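Nucleocapsid (Crimean-congo hemorrhagic fever virus, PDB 4AKL) binds single- and double-stranded RNA, probably packaging the viral genome, and displays sequence-nonspecific double-stranded DNA endonuclease activity. Local coordinates at residues 41-53 / 429-441. Residues are numbered along the deposited sequence; the frame is centred on the assembly and turned at random. Where two conformers were deposited one is given.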
ATOM      1  N   PRO A  41     -21.211 -14.493  -3.611  1.00 48.73           N
ATOM      2  CA  PRO A  41     -21.786 -13.958  -4.811  1.00 48.10           C
ATOM      3  C   PRO A  41     -21.492 -14.853  -6.021  1.00 48.31           C
ATOM      4  O   PRO A  41     -20.405 -15.410  -6.152  1.00 47.56           O
ATOM      5  CB  PRO A  41     -21.097 -12.593  -4.963  1.00 46.89           C
ATOM      6  CG  PRO A  41     -20.314 -12.376  -3.731  1.00 46.31           C
ATOM      7  CD  PRO A  41     -20.055 -13.691  -3.165  1.00 47.71           C
ATOM      8  N   ASN A  42     -22.484 -14.990  -6.882  1.00 48.85           N
ATOM      9  CA  ASN A  42     -22.382 -15.809  -8.061  1.00 49.00           C
ATOM     10  C   ASN A  42     -22.275 -14.848  -9.222  1.00 47.08           C
ATOM     11  O   ASN A  42     -23.235 -14.126  -9.533  1.00 46.61           O
ATOM     12  CB  ASN A  42     -23.600 -16.701  -8.209  1.00 51.09           C
ATOM     13  CG  ASN A  42     -23.410 -17.784  -9.288  1.00 53.14           C
ATOM     14  OD1 ASN A  42     -22.686 -17.602 -10.265  1.00 52.31           O
ATOM     15  ND2 ASN A  42     -24.062 -18.912  -9.093  1.00 56.38           N
ATOM     16  N   LEU A  43     -21.107 -14.844  -9.855  1.00 45.05           N
ATOM     17  CA  LEU A  43     -20.830 -13.912 -10.920  1.00 43.44           C
ATOM     18  C   LEU A  43     -20.842 -14.583 -12.297  1.00 44.16           C
ATOM     19  O   LEU A  43     -20.518 -13.948 -13.291  1.00 43.55           O
ATOM     20  CB  LEU A  43     -19.482 -13.220 -10.656  1.00 41.41           C
ATOM     21  CG  LEU A  43     -19.216 -12.596  -9.263  1.00 40.51           C
ATOM     22  CD1 LEU A  43     -17.849 -11.894  -9.214  1.00 38.48           C
ATOM     23  CD2 LEU A  43     -20.295 -11.617  -8.865  1.00 39.90           C
ATOM     24  N   ASP A  44     -21.231 -15.854 -12.346  1.00 45.86           N
ATOM     25  CA  ASP A  44     -21.232 -16.681 -13.571  1.00 47.37           C
ATOM     26  C   ASP A  44     -21.844 -15.971 -14.731  1.00 47.34           C
ATOM     27  O   ASP A  44     -21.230 -15.864 -15.789  1.00 47.54           O
ATOM     28  CB  ASP A  44     -22.021 -18.009 -13.369  1.00 49.54           C
ATOM     29  CG  ASP A  44     -21.222 -19.091 -12.617  1.00 51.35           C
ATOM     30  OD1 ASP A  44     -20.017 -18.918 -12.412  1.00 51.60           O
ATOM     31  OD2 ASP A  44     -21.808 -20.138 -12.229  1.00 54.50           O
ATOM     32  N   ARG A  45     -23.057 -15.464 -14.533  1.00 47.33           N
ATOM     33  CA  ARG A  45     -23.787 -14.843 -15.619  1.00 47.65           C
ATOM     34  C   ARG A  45     -23.026 -13.704 -16.295  1.00 45.57           C
ATOM     35  O   ARG A  45     -23.249 -13.442 -17.464  1.00 45.57           O
ATOM     36  CB  ARG A  45     -25.157 -14.343 -15.149  1.00 48.47           C
ATOM     37  CG  ARG A  45     -25.134 -13.022 -14.328  1.00 47.52           C
ATOM     38  CD  ARG A  45     -26.543 -12.817 -13.745  1.00 50.00           C
ATOM     39  NE  ARG A  45     -26.682 -11.596 -12.960  1.00 48.98           N
ATOM     40  CZ  ARG A  45     -26.372 -11.464 -11.674  1.00 50.12           C
ATOM     41  NH1 ARG A  45     -25.869 -12.470 -10.960  1.00 51.35           N
ATOM     42  NH2 ARG A  45     -26.545 -10.291 -11.086  1.00 51.00           N
ATOM     43  N   PHE A  46     -22.132 -13.038 -15.576  1.00 43.31           N
ATOM     44  CA  PHE A  46     -21.400 -11.918 -16.175  1.00 41.88           C
ATOM     45  C   PHE A  46     -20.364 -12.371 -17.215  1.00 41.58           C
ATOM     46  O   PHE A  46     -19.921 -11.559 -18.038  1.00 40.58           O
ATOM     47  CB  PHE A  46     -20.744 -11.043 -15.122  1.00 40.50           C
ATOM     48  CG  PHE A  46     -21.731 -10.397 -14.154  1.00 41.60           C
ATOM     49  CD1 PHE A  46     -22.461  -9.270 -14.528  1.00 42.74           C
ATOM     50  CD2 PHE A  46     -21.907 -10.907 -12.877  1.00 42.10           C
ATOM     51  CE1 PHE A  46     -23.385  -8.683 -13.654  1.00 43.19           C
ATOM     52  CE2 PHE A  46     -22.813 -10.324 -11.993  1.00 43.21           C
ATOM     53  CZ  PHE A  46     -23.558  -9.202 -12.382  1.00 43.90           C
ATOM     54  N   VAL A  47     -19.966 -13.645 -17.205  1.00 42.07           N
ATOM     55  CA  VAL A  47     -19.039 -14.114 -18.234  1.00 42.32           C
ATOM     56  C   VAL A  47     -19.773 -14.178 -19.609  1.00 44.11           C
ATOM     57  O   VAL A  47     -19.232 -13.727 -20.630  1.00 43.49           O
ATOM     58  CB  VAL A  47     -18.395 -15.464 -17.894  1.00 43.57           C
ATOM     59  CG1 VAL A  47     -17.625 -16.017 -19.123  1.00 44.00           C
ATOM     60  CG2 VAL A  47     -17.467 -15.343 -16.621  1.00 41.04           C
ATOM     61  N   PHE A  48     -20.991 -14.717 -19.597  1.00 45.38           N
ATOM     62  CA  PHE A  48     -21.768 -14.909 -20.802  1.00 47.64           C
ATOM     63  C   PHE A  48     -22.212 -13.575 -21.362  1.00 46.74           C
ATOM     64  O   PHE A  48     -22.186 -13.397 -22.551  1.00 46.97           O
ATOM     65  CB  PHE A  48     -22.991 -15.813 -20.556  1.00 49.51           C
ATOM     66  CG  PHE A  48     -22.635 -17.107 -19.945  1.00 52.79           C
ATOM     67  CD1 PHE A  48     -21.739 -17.946 -20.579  1.00 54.80           C
ATOM     68  CD2 PHE A  48     -23.161 -17.484 -18.699  1.00 54.96           C
ATOM     69  CE1 PHE A  48     -21.381 -19.153 -20.009  1.00 57.58           C
ATOM     70  CE2 PHE A  48     -22.809 -18.688 -18.116  1.00 56.89           C
ATOM     71  CZ  PHE A  48     -21.912 -19.535 -18.770  1.00 58.11           C
ATOM     72  N   GLN A  49     -22.618 -12.660 -20.483  1.00 45.47           N
ATOM     73  CA  GLN A  49     -22.945 -11.296 -20.887  1.00 45.01           C
ATOM     74  C   GLN A  49     -21.749 -10.645 -21.560  1.00 43.89           C
ATOM     75  O   GLN A  49     -21.876 -10.055 -22.651  1.00 43.55           O
ATOM     76  CB  GLN A  49     -23.366 -10.429 -19.699  1.00 44.00           C
ATOM     77  CG  GLN A  49     -24.728 -10.779 -19.038  1.00 45.61           C
ATOM     78  CD  GLN A  49     -25.028  -9.826 -17.884  1.00 45.44           C
ATOM     79  OE1 GLN A  49     -24.506  -8.687 -17.838  1.00 46.15           O
ATOM     80  NE2 GLN A  49     -25.823 -10.272 -16.948  1.00 46.29           N
ATOM     81  N   MET A  50     -20.592 -10.769 -20.911  1.00 42.66           N
ATOM     82  CA  MET A  50     -19.351 -10.194 -21.421  1.00 42.08           C
ATOM     83  C   MET A  50     -19.061 -10.735 -22.798  1.00 43.75           C
ATOM     84  O   MET A  50     -18.806  -9.960 -23.711  1.00 43.92           O
ATOM     85  CB  MET A  50     -18.155 -10.457 -20.468  1.00 41.23           C
ATOM     86  CG  MET A  50     -16.947  -9.636 -20.753  1.00 40.70           C
ATOM     87  SD  MET A  50     -17.240  -7.812 -20.656  1.00 40.25           S
ATOM     88  CE  MET A  50     -16.923  -7.522 -18.947  1.00 37.63           C
ATOM     89  N   ALA A  51     -19.150 -12.063 -22.951  1.00 45.05           N
ATOM     90  CA  ALA A  51     -18.896 -12.730 -24.203  1.00 47.13           C
ATOM     91  C   ALA A  51     -19.869 -12.317 -25.342  1.00 48.99           C
ATOM     92  O   ALA A  51     -19.499 -12.346 -26.513  1.00 49.97           O
ATOM     93  CB  ALA A  51     -18.949 -14.259 -23.987  1.00 47.94           C
ATOM     94  N   GLY A  52     -21.114 -11.972 -24.994  1.00 50.01           N
ATOM     95  CA  GLY A  52     -22.120 -11.514 -25.983  1.00 52.36           C
ATOM     96  C   GLY A  52     -22.100 -10.000 -26.232  1.00 52.45           C
ATOM     97  O   GLY A  52     -22.825  -9.501 -27.064  1.00 53.40           O
ATOM     98  N   ALA A  53     -21.265  -9.275 -25.506  1.00 51.82           N
ATOM     99  CA  ALA A  53     -21.192  -7.818 -25.628  1.00 52.54           C
ATOM    100  C   ALA A  53     -20.142  -7.411 -26.687  1.00 54.17           C
ATOM    101  O   ALA A  53     -19.001  -7.902 -26.647  1.00 54.17           O
ATOM    102  CB  ALA A  53     -20.843  -7.197 -24.270  1.00 49.77           C
ATOM    103  N   THR A 429     -13.879 -15.503  -5.820  1.00 39.46           N
ATOM    104  CA  THR A 429     -14.439 -14.260  -6.291  1.00 38.08           C
ATOM    105  C   THR A 429     -13.408 -13.406  -7.062  1.00 36.87           C
ATOM    106  O   THR A 429     -13.764 -12.759  -8.065  1.00 37.41           O
ATOM    107  CB  THR A 429     -14.993 -13.484  -5.103  1.00 37.93           C
ATOM    108  OG1 THR A 429     -15.915 -14.317  -4.392  1.00 38.32           O
ATOM    109  CG2 THR A 429     -15.664 -12.139  -5.545  1.00 36.36           C
ATOM    110  N   ILE A 430     -12.155 -13.383  -6.590  1.00 36.02           N
ATOM    111  CA  ILE A 430     -11.040 -12.741  -7.296  1.00 34.99           C
ATOM    112  C   ILE A 430     -10.870 -13.317  -8.698  1.00 35.40           C
ATOM    113  O   ILE A 430     -10.747 -12.593  -9.652  1.00 34.44           O
ATOM    114  CB  ILE A 430      -9.712 -12.904  -6.515  1.00 35.18           C
ATOM    115  CG1 ILE A 430      -9.697 -11.998  -5.269  1.00 34.69           C
ATOM    116  CG2 ILE A 430      -8.502 -12.551  -7.380  1.00 34.52           C
ATOM    117  CD1 ILE A 430      -8.517 -12.183  -4.281  1.00 33.20           C
ATOM    118  N   VAL A 431     -10.868 -14.645  -8.783  1.00 36.88           N
ATOM    119  CA  VAL A 431     -10.700 -15.404 -10.031  1.00 37.61           C
ATOM    120  C   VAL A 431     -11.839 -15.137 -11.025  1.00 37.73           C
ATOM    121  O   VAL A 431     -11.605 -14.947 -12.247  1.00 37.36           O
ATOM    122  CB  VAL A 431     -10.605 -16.952  -9.715  1.00 39.52           C
ATOM    123  CG1 VAL A 431     -10.912 -17.775 -10.898  1.00 40.35           C
ATOM    124  CG2 VAL A 431      -9.246 -17.278  -9.153  1.00 39.13           C
ATOM    125  N   LYS A 432     -13.063 -15.127 -10.508  1.00 38.01           N
ATOM    126  CA  LYS A 432     -14.203 -14.913 -11.344  1.00 38.65           C
ATOM    127  C   LYS A 432     -14.128 -13.492 -11.901  1.00 37.13           C
ATOM    128  O   LYS A 432     -14.468 -13.301 -13.069  1.00 37.57           O
ATOM    129  CB  LYS A 432     -15.536 -15.193 -10.645  1.00 39.33           C
ATOM    130  CG  LYS A 432     -16.599 -15.795 -11.603  1.00 43.70           C
ATOM    131  CD  LYS A 432     -16.187 -17.262 -11.979  1.00 47.08           C
ATOM    132  CE  LYS A 432     -17.301 -18.187 -12.275  1.00 51.12           C
ATOM    133  NZ  LYS A 432     -17.797 -18.189 -13.670  1.00 52.26           N
ATOM    134  N   LEU A 433     -13.642 -12.516 -11.119  1.00 35.62           N
ATOM    135  CA  LEU A 433     -13.471 -11.152 -11.661  1.00 34.75           C
ATOM    136  C   LEU A 433     -12.391 -11.070 -12.742  1.00 34.98           C
ATOM    137  O   LEU A 433     -12.547 -10.327 -13.731  1.00 34.54           O
ATOM    138  CB  LEU A 433     -13.163 -10.126 -10.611  1.00 33.42           C
ATOM    139  CG  LEU A 433     -14.335  -9.855  -9.695  1.00 34.72           C
ATOM    140  CD1 LEU A 433     -13.828  -9.284  -8.383  1.00 32.40           C
ATOM    141  CD2 LEU A 433     -15.376  -8.920 -10.350  1.00 33.97           C
ATOM    142  N   PHE A 434     -11.311 -11.804 -12.544  1.00 35.27           N
ATOM    143  CA  PHE A 434     -10.266 -11.894 -13.520  1.00 35.79           C
ATOM    144  C   PHE A 434     -10.817 -12.495 -14.837  1.00 37.11           C
ATOM    145  O   PHE A 434     -10.596 -11.939 -15.867  1.00 37.45           O
ATOM    146  CB  PHE A 434      -9.099 -12.749 -12.986  1.00 36.08           C
ATOM    147  CG  PHE A 434      -7.978 -12.952 -13.988  1.00 37.01           C
ATOM    148  CD1 PHE A 434      -7.032 -11.952 -14.212  1.00 37.26           C
ATOM    149  CD2 PHE A 434      -7.853 -14.128 -14.682  1.00 38.06           C
ATOM    150  CE1 PHE A 434      -5.995 -12.163 -15.119  1.00 37.54           C
ATOM    151  CE2 PHE A 434      -6.798 -14.329 -15.599  1.00 39.30           C
ATOM    152  CZ  PHE A 434      -5.897 -13.348 -15.807  1.00 38.80           C
ATOM    153  N   GLU A 435     -11.543 -13.602 -14.756  1.00 38.28           N
ATOM    154  CA  GLU A 435     -12.059 -14.283 -15.924  1.00 40.09           C
ATOM    155  C   GLU A 435     -12.989 -13.345 -16.660  1.00 39.96           C
ATOM    156  O   GLU A 435     -12.933 -13.222 -17.882  1.00 39.83           O
ATOM    157  CB  GLU A 435     -12.713 -15.619 -15.548  1.00 41.48           C
ATOM    158  CG  GLU A 435     -11.646 -16.676 -15.041  1.00 44.50           C
ATOM    159  CD  GLU A 435     -12.247 -17.922 -14.364  1.00 48.76           C
ATOM    160  OE1 GLU A 435     -13.351 -17.843 -13.756  1.00 49.83           O
ATOM    161  OE2 GLU A 435     -11.608 -18.997 -14.439  1.00 51.44           O
ATOM    162  N   ILE A 436     -13.820 -12.637 -15.907  1.00 39.59           N
ATOM    163  CA  ILE A 436     -14.715 -11.645 -16.495  1.00 39.72           C
ATOM    164  C   ILE A 436     -13.926 -10.519 -17.204  1.00 39.76           C
ATOM    165  O   ILE A 436     -14.258 -10.174 -18.375  1.00 40.15           O
ATOM    166  CB  ILE A 436     -15.684 -11.084 -15.459  1.00 38.98           C
ATOM    167  CG1 ILE A 436     -16.651 -12.158 -14.994  1.00 39.95           C
ATOM    168  CG2 ILE A 436     -16.491  -9.912 -16.015  1.00 39.31           C
ATOM    169  CD1 ILE A 436     -17.377 -11.770 -13.747  1.00 39.01           C
ATOM    170  N   GLN A 437     -12.908  -9.947 -16.546  1.00 39.25           N
ATOM    171  CA  GLN A 437     -12.054  -8.910 -17.192  0.70 39.23           C
ATOM    172  C   GLN A 437     -11.439  -9.470 -18.466  1.00 40.73           C
ATOM    173  O   GLN A 437     -11.365  -8.757 -19.511  1.00 40.58           O
ATOM    174  CB  GLN A 437     -10.866  -8.377 -16.340  0.70 38.67           C
ATOM    175  CG  GLN A 437     -11.153  -7.872 -14.918  0.70 38.03           C
ATOM    176  CD  GLN A 437      -9.904  -7.302 -14.146  0.70 38.89           C
ATOM    177  OE1 GLN A 437      -9.790  -7.371 -12.852  0.70 32.62           O
ATOM    178  NE2 GLN A 437      -8.989  -6.700 -14.927  0.70 38.90           N
ATOM    179  N   LYS A 438     -10.987 -10.713 -18.395  1.00 41.69           N
ATOM    180  CA  LYS A 438     -10.276 -11.329 -19.491  1.00 43.72           C
ATOM    181  C   LYS A 438     -11.154 -11.583 -20.713  1.00 45.12           C
ATOM    182  O   LYS A 438     -10.677 -11.467 -21.844  1.00 46.33           O
ATOM    183  CB  LYS A 438      -9.664 -12.653 -19.016  1.00 44.45           C
ATOM    184  CG  LYS A 438      -8.699 -13.259 -19.970  1.00 46.51           C
ATOM    185  CD  LYS A 438      -7.764 -14.327 -19.279  1.00 47.61           C
ATOM    186  CE  LYS A 438      -8.191 -15.774 -19.423  1.00 49.13           C
ATOM    187  NZ  LYS A 438      -7.172 -16.603 -20.195  1.00 50.61           N
ATOM    188  N   THR A 439     -12.414 -11.949 -20.480  1.00 45.81           N
ATOM    189  CA  THR A 439     -13.383 -12.197 -21.547  1.00 47.78           C
ATOM    190  C   THR A 439     -13.588 -10.946 -22.401  1.00 48.86           C
ATOM    191  O   THR A 439     -13.646 -11.021 -23.630  1.00 51.04           O
ATOM    192  CB  THR A 439     -14.749 -12.623 -20.960  1.00 47.84           C
ATOM    193  OG1 THR A 439     -14.595 -13.817 -20.216  1.00 46.90           O
ATOM    194  CG2 THR A 439     -15.749 -12.858 -22.023  1.00 48.07           C
ATOM    195  N   GLY A 440     -13.677  -9.811 -21.744  1.00 48.35           N
ATOM    196  CA  GLY A 440     -14.002  -8.565 -22.391  1.00 49.34           C
ATOM    197  C   GLY A 440     -12.872  -7.659 -22.844  1.00 49.93           C
ATOM    198  O   GLY A 440     -13.111  -6.777 -23.677  1.00 50.51           O
ATOM    199  N   PHE A 441     -11.666  -7.847 -22.315  1.00 50.20           N
ATOM    200  CA  PHE A 441     -10.549  -6.951 -22.597  1.00 51.05           C
ATOM    201  C   PHE A 441      -9.229  -7.672 -22.584  1.00 52.25           C
ATOM    202  O   PHE A 441      -9.120  -8.754 -22.017  1.00 52.35           O
ATOM    203  CB  PHE A 441     -10.437  -5.853 -21.532  1.00 49.75           C
ATOM    204  CG  PHE A 441     -11.722  -5.130 -21.235  1.00 51.03           C
ATOM    205  CD1 PHE A 441     -12.132  -4.053 -22.017  1.00 52.98           C
ATOM    206  CD2 PHE A 441     -12.528  -5.533 -20.157  1.00 51.45           C
ATOM    207  CE1 PHE A 441     -13.351  -3.374 -21.718  1.00 53.80           C
ATOM    208  CE2 PHE A 441     -13.736  -4.876 -19.846  1.00 51.79           C
ATOM    209  CZ  PHE A 441     -14.151  -3.801 -20.612  1.00 52.82           C
TER
HETATM  210  O   HOH W   1     -17.604 -15.389  -6.457  1.00 48.02           O
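Met50 and Ile436 meet at about a right angle where helix 45-52 lies against helix 429-440, and much of the interface is built round this pair. The Met50 side chain leaves its helix with CG anti to the backbone N (chi1 -166°) and then bends at the next two torsions, which lays CG 3.4 Å from Gly440 N and brings SD over Gly440 CA. At this point the second helix offers bare backbone, since Gly440 has no side chain. The methyl CE goes on to Ile436 CG2 at 3.8 Å. SD lies 5.5 Å from the centroid of the Phe441 ring and 42° off its normal, an oblique Met-aromatic contact, with CE also near the ring.

Ile436 packs in both directions along the interface. Its CD1 reaches Phe46 CB (3.7 Å) and Leu43 CB, while CG1 packs on Val47 CG2. Leu43, in the loop before helix 45-52, sends CD1 to Leu433 CD2 at 4.0 Å. Thr439 closes the other end, its CG2 resting on Met50 and Ala51; OG1 turns back to Glu435 O, which also accepts the Thr439 amide from the opposite face of its plane.

Polar groups border this apolar seam. Lys432 passes its aliphatic chain by Leu43 CB toward a salt bridge with Asp44, whose exact geometry is doubtful. Asn42 OD1 accepts from Asp44 N (3.1 Å) in an Asx turn, which fixes the backbone from which the Asp44 carboxylate is carried. A water donates to both Pro41 O and Thr429 OG1, the latter also bonded to Pro425 O.

Behind, Ile430 and Phe434 pack on helices 163-181 and 450-460. The short helix 45-52 is an outer layer on helix 425-440, the segment axes coming within 8.7 Å and only 8° from parallel: near-parallel helix packing in a predominantly helical nairovirus nucleocapsid.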